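Local coordinates for protein AT-less polyketide synthase (Streptomyces platensis subsp. rosaceus, PDB 4QYR) that probably extends polyketide chains by decarboxylative condensation, as the third ketosynthase domain, with its flanking linker, of an isomigrastatin-pathway synthase lacking integral acyltransferases, at residues A469-R480 / M513-F524. Sequence-based numbering, arbitrary orientation.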
loop_
_atom_site.group_PDB
_atom_site.type_symbol
_atom_site.label_atom_id
_atom_site.label_comp_id
_atom_site.label_asym_id
_atom_site.label_seq_id
_atom_site.Cartn_x
_atom_site.Cartn_y
_atom_site.Cartn_z
ATOM N N ALA A 469 -26.234 -12.554 25.307
ATOM C CA ALA A 469 -27.522 -12.198 25.890
ATOM C C ALA A 469 -27.360 -11.296 27.117
ATOM O O ALA A 469 -28.071 -10.295 27.276
ATOM C CB ALA A 469 -28.296 -13.447 26.254
ATOM N N GLY A 470 -26.421 -11.659 27.981
ATOM C CA GLY A 470 -26.115 -10.866 29.153
ATOM C C GLY A 470 -25.753 -9.429 28.817
ATOM O O GLY A 470 -26.389 -8.497 29.314
ATOM N N ARG A 471 -24.744 -9.240 27.972
ATOM C CA ARG A 471 -24.321 -7.895 27.631
ATOM C C ARG A 471 -25.426 -7.113 26.928
ATOM O O ARG A 471 -25.482 -5.886 27.041
ATOM C CB ARG A 471 -23.057 -7.912 26.756
ATOM C CG ARG A 471 -22.128 -9.089 26.954
ATOM C CD ARG A 471 -20.937 -9.013 26.013
ATOM N NE ARG A 471 -20.276 -7.723 26.115
ATOM C CZ ARG A 471 -19.446 -7.221 25.209
ATOM N NH1 ARG A 471 -19.161 -7.902 24.104
ATOM N NH2 ARG A 471 -18.901 -6.027 25.413
ATOM N N LEU A 472 -26.297 -7.816 26.206
ATOM C CA LEU A 472 -27.429 -7.154 25.563
ATOM C C LEU A 472 -28.428 -6.665 26.606
ATOM O O LEU A 472 -28.899 -5.531 26.522
ATOM C CB LEU A 472 -28.133 -8.072 24.564
ATOM C CG LEU A 472 -29.125 -7.286 23.696
ATOM C CD1 LEU A 472 -28.449 -6.061 23.086
ATOM C CD2 LEU A 472 -29.737 -8.146 22.605
ATOM N N ARG A 473 -28.750 -7.512 27.584
ATOM C CA ARG A 473 -29.612 -7.078 28.679
ATOM C C ARG A 473 -29.064 -5.803 29.292
ATOM O O ARG A 473 -29.740 -4.782 29.334
ATOM C CB ARG A 473 -29.739 -8.137 29.763
ATOM C CG ARG A 473 -30.484 -7.604 30.980
ATOM C CD ARG A 473 -30.336 -8.473 32.212
ATOM N NE ARG A 473 -28.946 -8.856 32.436
ATOM C CZ ARG A 473 -28.523 -9.587 33.462
ATOM N NH1 ARG A 473 -29.386 -10.009 34.382
ATOM N NH2 ARG A 473 -27.234 -9.891 33.569
ATOM N N ASP A 474 -27.819 -5.878 29.743
ATOM C CA ASP A 474 -27.143 -4.763 30.399
ATOM C C ASP A 474 -27.155 -3.467 29.590
ATOM O O ASP A 474 -27.530 -2.420 30.110
ATOM C CB ASP A 474 -25.699 -5.147 30.724
ATOM C CG ASP A 474 -25.604 -6.164 31.845
ATOM O OD1 ASP A 474 -26.636 -6.789 32.201
ATOM O OD2 ASP A 474 -24.487 -6.335 32.371
ATOM N N PHE A 475 -26.743 -3.526 28.331
ATOM C CA PHE A 475 -26.766 -2.342 27.474
ATOM C C PHE A 475 -28.178 -1.789 27.304
ATOM O O PHE A 475 -28.376 -0.576 27.300
ATOM C CB PHE A 475 -26.173 -2.662 26.099
ATOM C CG PHE A 475 -26.401 -1.593 25.066
ATOM C CD1 PHE A 475 -25.451 -0.599 24.862
ATOM C CD2 PHE A 475 -27.543 -1.598 24.275
ATOM C CE1 PHE A 475 -25.640 0.384 23.900
ATOM C CE2 PHE A 475 -27.746 -0.620 23.332
ATOM C CZ PHE A 475 -26.788 0.374 23.141
ATOM N N LEU A 476 -29.154 -2.678 27.149
ATOM C CA LEU A 476 -30.501 -2.251 26.807
ATOM C C LEU A 476 -31.149 -1.461 27.927
ATOM O O LEU A 476 -31.959 -0.584 27.660
ATOM C CB LEU A 476 -31.377 -3.450 26.441
ATOM C CG LEU A 476 -31.198 -3.984 25.015
ATOM C CD1 LEU A 476 -32.371 -4.865 24.590
ATOM C CD2 LEU A 476 -30.956 -2.845 24.009
ATOM N N ASP A 477 -30.807 -1.744 29.178
ATOM C CA ASP A 477 -31.524 -1.068 30.250
ATOM C C ASP A 477 -30.790 0.180 30.736
ATOM O O ASP A 477 -31.425 1.112 31.221
ATOM C CB ASP A 477 -31.822 -2.011 31.429
ATOM C CG ASP A 477 -30.617 -2.282 32.309
ATOM O OD1 ASP A 477 -29.470 -2.032 31.882
ATOM O OD2 ASP A 477 -30.835 -2.730 33.458
ATOM N N ARG A 478 -29.469 0.227 30.597
ATOM C CA ARG A 478 -28.777 1.476 30.883
ATOM C C ARG A 478 -29.167 2.492 29.824
ATOM O O ARG A 478 -28.962 3.694 29.993
ATOM C CB ARG A 478 -27.257 1.298 30.939
ATOM C CG ARG A 478 -26.560 2.484 31.615
ATOM C CD ARG A 478 -26.114 2.154 33.049
ATOM N NE ARG A 478 -25.460 3.282 33.723
ATOM C CZ ARG A 478 -24.843 3.198 34.901
ATOM N NH1 ARG A 478 -24.290 4.276 35.447
ATOM N NH2 ARG A 478 -24.790 2.036 35.541
ATOM N N ALA A 479 -29.745 1.992 28.735
ATOM C CA ALA A 479 -30.260 2.826 27.662
ATOM C C ALA A 479 -31.738 3.101 27.875
ATOM O O ALA A 479 -32.405 3.644 27.001
ATOM C CB ALA A 479 -30.034 2.169 26.310
ATOM N N ARG A 480 -32.260 2.718 29.032
ATOM C CA ARG A 480 -33.598 3.155 29.398
ATOM C C ARG A 480 -33.569 3.924 30.695
ATOM O O ARG A 480 -34.362 4.833 30.891
ATOM C CB ARG A 480 -34.556 1.984 29.508
ATOM C CG ARG A 480 -34.911 1.368 28.177
ATOM C CD ARG A 480 -36.170 0.554 28.330
ATOM N NE ARG A 480 -36.285 0.080 29.704
ATOM C CZ ARG A 480 -37.032 -0.953 30.074
ATOM N NH1 ARG A 480 -37.080 -1.325 31.348
ATOM N NH2 ARG A 480 -37.740 -1.607 29.164
HETATM N N MSE A 513 -40.537 -3.906 24.996
HETATM C CA MSE A 513 -39.121 -4.104 25.223
HETATM C C MSE A 513 -38.811 -4.575 26.651
HETATM O O MSE A 513 -37.700 -5.023 26.932
HETATM C CB MSE A 513 -38.338 -2.840 24.900
HETATM C CG MSE A 513 -36.867 -3.161 24.597
HETATM SE SE MSE A 513 -35.559 -1.753 24.783
HETATM C CE MSE A 513 -34.715 -2.416 26.406
ATOM N N ASP A 514 -39.774 -4.505 27.559
ATOM C CA ASP A 514 -39.570 -5.218 28.811
ATOM C C ASP A 514 -39.898 -6.685 28.599
ATOM O O ASP A 514 -39.474 -7.543 29.368
ATOM C CB ASP A 514 -40.388 -4.620 29.954
ATOM C CG ASP A 514 -39.898 -3.239 30.353
ATOM O OD1 ASP A 514 -39.261 -3.128 31.423
ATOM O OD2 ASP A 514 -40.126 -2.275 29.589
ATOM N N ASP A 515 -40.632 -6.969 27.529
ATOM C CA ASP A 515 -40.793 -8.335 27.065
ATOM C C ASP A 515 -39.404 -8.849 26.684
ATOM O O ASP A 515 -39.022 -9.981 27.001
ATOM C CB ASP A 515 -41.762 -8.402 25.879
ATOM C CG ASP A 515 -43.221 -8.322 26.305
ATOM O OD1 ASP A 515 -43.547 -7.548 27.236
ATOM O OD2 ASP A 515 -44.048 -9.038 25.705
ATOM N N VAL A 516 -38.651 -7.977 26.017
ATOM C CA VAL A 516 -37.281 -8.262 25.628
ATOM C C VAL A 516 -36.392 -8.431 26.848
ATOM O O VAL A 516 -35.827 -9.498 27.070
ATOM C CB VAL A 516 -36.696 -7.139 24.756
ATOM C CG1 VAL A 516 -35.239 -7.419 24.419
ATOM C CG2 VAL A 516 -37.523 -6.951 23.505
ATOM N N LEU A 517 -36.272 -7.369 27.634
ATOM C CA LEU A 517 -35.417 -7.378 28.818
ATOM C C LEU A 517 -35.719 -8.514 29.808
ATOM O O LEU A 517 -34.811 -9.052 30.457
ATOM C CB LEU A 517 -35.532 -6.043 29.542
ATOM C CG LEU A 517 -34.566 -4.968 29.076
ATOM C CD1 LEU A 517 -34.609 -3.803 30.043
ATOM C CD2 LEU A 517 -33.180 -5.558 28.979
ATOM N N GLY A 518 -36.990 -8.874 29.935
ATOM C CA GLY A 518 -37.354 -9.953 30.821
ATOM C C GLY A 518 -36.910 -11.297 30.283
ATOM O O GLY A 518 -36.399 -12.138 31.021
ATOM N N THR A 519 -37.103 -11.502 28.986
ATOM C CA THR A 519 -36.789 -12.793 28.386
ATOM C C THR A 519 -35.283 -13.063 28.417
ATOM O O THR A 519 -34.871 -14.203 28.608
ATOM C CB THR A 519 -37.317 -12.885 26.942
ATOM O OG1 THR A 519 -38.739 -12.683 26.938
ATOM C CG2 THR A 519 -37.012 -14.246 26.357
ATOM N N LEU A 520 -34.478 -12.006 28.257
ATOM C CA LEU A 520 -33.011 -12.061 28.379
ATOM C C LEU A 520 -32.511 -12.362 29.800
ATOM O O LEU A 520 -31.562 -13.120 29.988
ATOM C CB LEU A 520 -32.394 -10.738 27.916
ATOM C CG LEU A 520 -32.312 -10.430 26.423
ATOM C CD1 LEU A 520 -31.382 -9.237 26.166
ATOM C CD2 LEU A 520 -31.857 -11.656 25.659
ATOM N N ASP A 521 -33.142 -11.738 30.789
ATOM C CA ASP A 521 -32.804 -11.942 32.193
ATOM C C ASP A 521 -33.011 -13.393 32.631
ATOM O O ASP A 521 -32.219 -13.935 33.402
ATOM C CB ASP A 521 -33.645 -11.007 33.069
ATOM C CG ASP A 521 -32.850 -10.385 34.206
ATOM O OD1 ASP A 521 -31.602 -10.486 34.192
ATOM O OD2 ASP A 521 -33.483 -9.804 35.118
ATOM N N ARG A 522 -34.074 -14.014 32.131
ATOM C CA ARG A 522 -34.405 -15.390 32.487
ATOM C C ARG A 522 -33.498 -16.426 31.804
ATOM O O ARG A 522 -33.176 -17.470 32.384
ATOM C CB ARG A 522 -35.878 -15.682 32.155
ATOM C CG ARG A 522 -36.886 -15.174 33.191
ATOM C CD ARG A 522 -38.310 -15.646 32.887
ATOM N NE ARG A 522 -38.772 -15.213 31.566
ATOM C CZ ARG A 522 -39.376 -14.050 31.312
ATOM N NH1 ARG A 522 -39.605 -13.177 32.290
ATOM N NH2 ARG A 522 -39.748 -13.752 30.071
ATOM N N PHE A 523 -33.094 -16.138 30.572
ATOM C CA PHE A 523 -32.206 -17.029 29.825
ATOM C C PHE A 523 -30.813 -16.991 30.422
ATOM O O PHE A 523 -30.156 -18.029 30.562
ATOM C CB PHE A 523 -32.164 -16.637 28.350
ATOM C CG PHE A 523 -31.012 -17.229 27.592
ATOM C CD1 PHE A 523 -31.087 -18.503 27.075
ATOM C CD2 PHE A 523 -29.849 -16.502 27.383
ATOM C CE1 PHE A 523 -30.019 -19.043 26.371
ATOM C CE2 PHE A 523 -28.779 -17.038 26.683
ATOM C CZ PHE A 523 -28.864 -18.303 26.177
ATOM N N PHE A 524 -30.372 -15.787 30.776
ATOM C CA PHE A 524 -29.070 -15.600 31.401
ATOM C C PHE A 524 -28.974 -16.331 32.733
ATOM O O PHE A 524 -27.975 -16.993 33.032
ATOM C CB PHE A 524 -28.801 -14.125 31.623
ATOM C CG PHE A 524 -27.386 -13.822 32.004
ATOM C CD1 PHE A 524 -26.400 -13.719 31.027
ATOM C CD2 PHE A 524 -27.034 -13.632 33.330
ATOM C CE1 PHE A 524 -25.088 -13.427 31.363
ATOM C CE2 PHE A 524 -25.721 -13.344 33.675
ATOM C CZ PHE A 524 -24.747 -13.238 32.686
#
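Leu-476 and Leu-517 meet in the apolar seam of a roughly antiparallel helix pair, 469-478 against 513-524, within the α/β linker domain accompanying the ketosynthase; the segment axes approach to 9.1 Å, with 143° between their N-to-C directions. Both helices touch strand 453-459, through Leu-472 on Leu-457 and Val-516 on Ile-455. Leu-476 CB lies 3.8 Å from Leu-517 CD2, and Leu-476 CD1 touches Val-516 CG1, the two side chains crossing at about a right angle. Selenomethionine Met-513, bent at chi3 (107°), brings CE to Leu-476 CB. Leu-520 CD1 fits against Leu-472 CB, while Ala-469 CB touches CD2 and CE2 of Phe-523. Side-chain-free Gly-470 admits the Phe-524 ring, CA to CD1 3.4 Å. Arg-473 is a knob among Leu-517, Leu-520, Asp-521 and Phe-524. With CG anti to the backbone N (chi1 172°) and a bend at chi3, its NH2 comes over one Phe-524 face, offset toward the rim, in a cation-pi contact. In the turn after helix 469-478, Arg-480 forms a two-nitrogen salt bridge with Asp-514: NH1 reaches OD1 (2.8 Å) from the syn side, well out of the carboxylate plane; NH2 to OD2 is weak. Leu-517 CD1 sits over that guanidinium's centre, 3.6 Å above its plane.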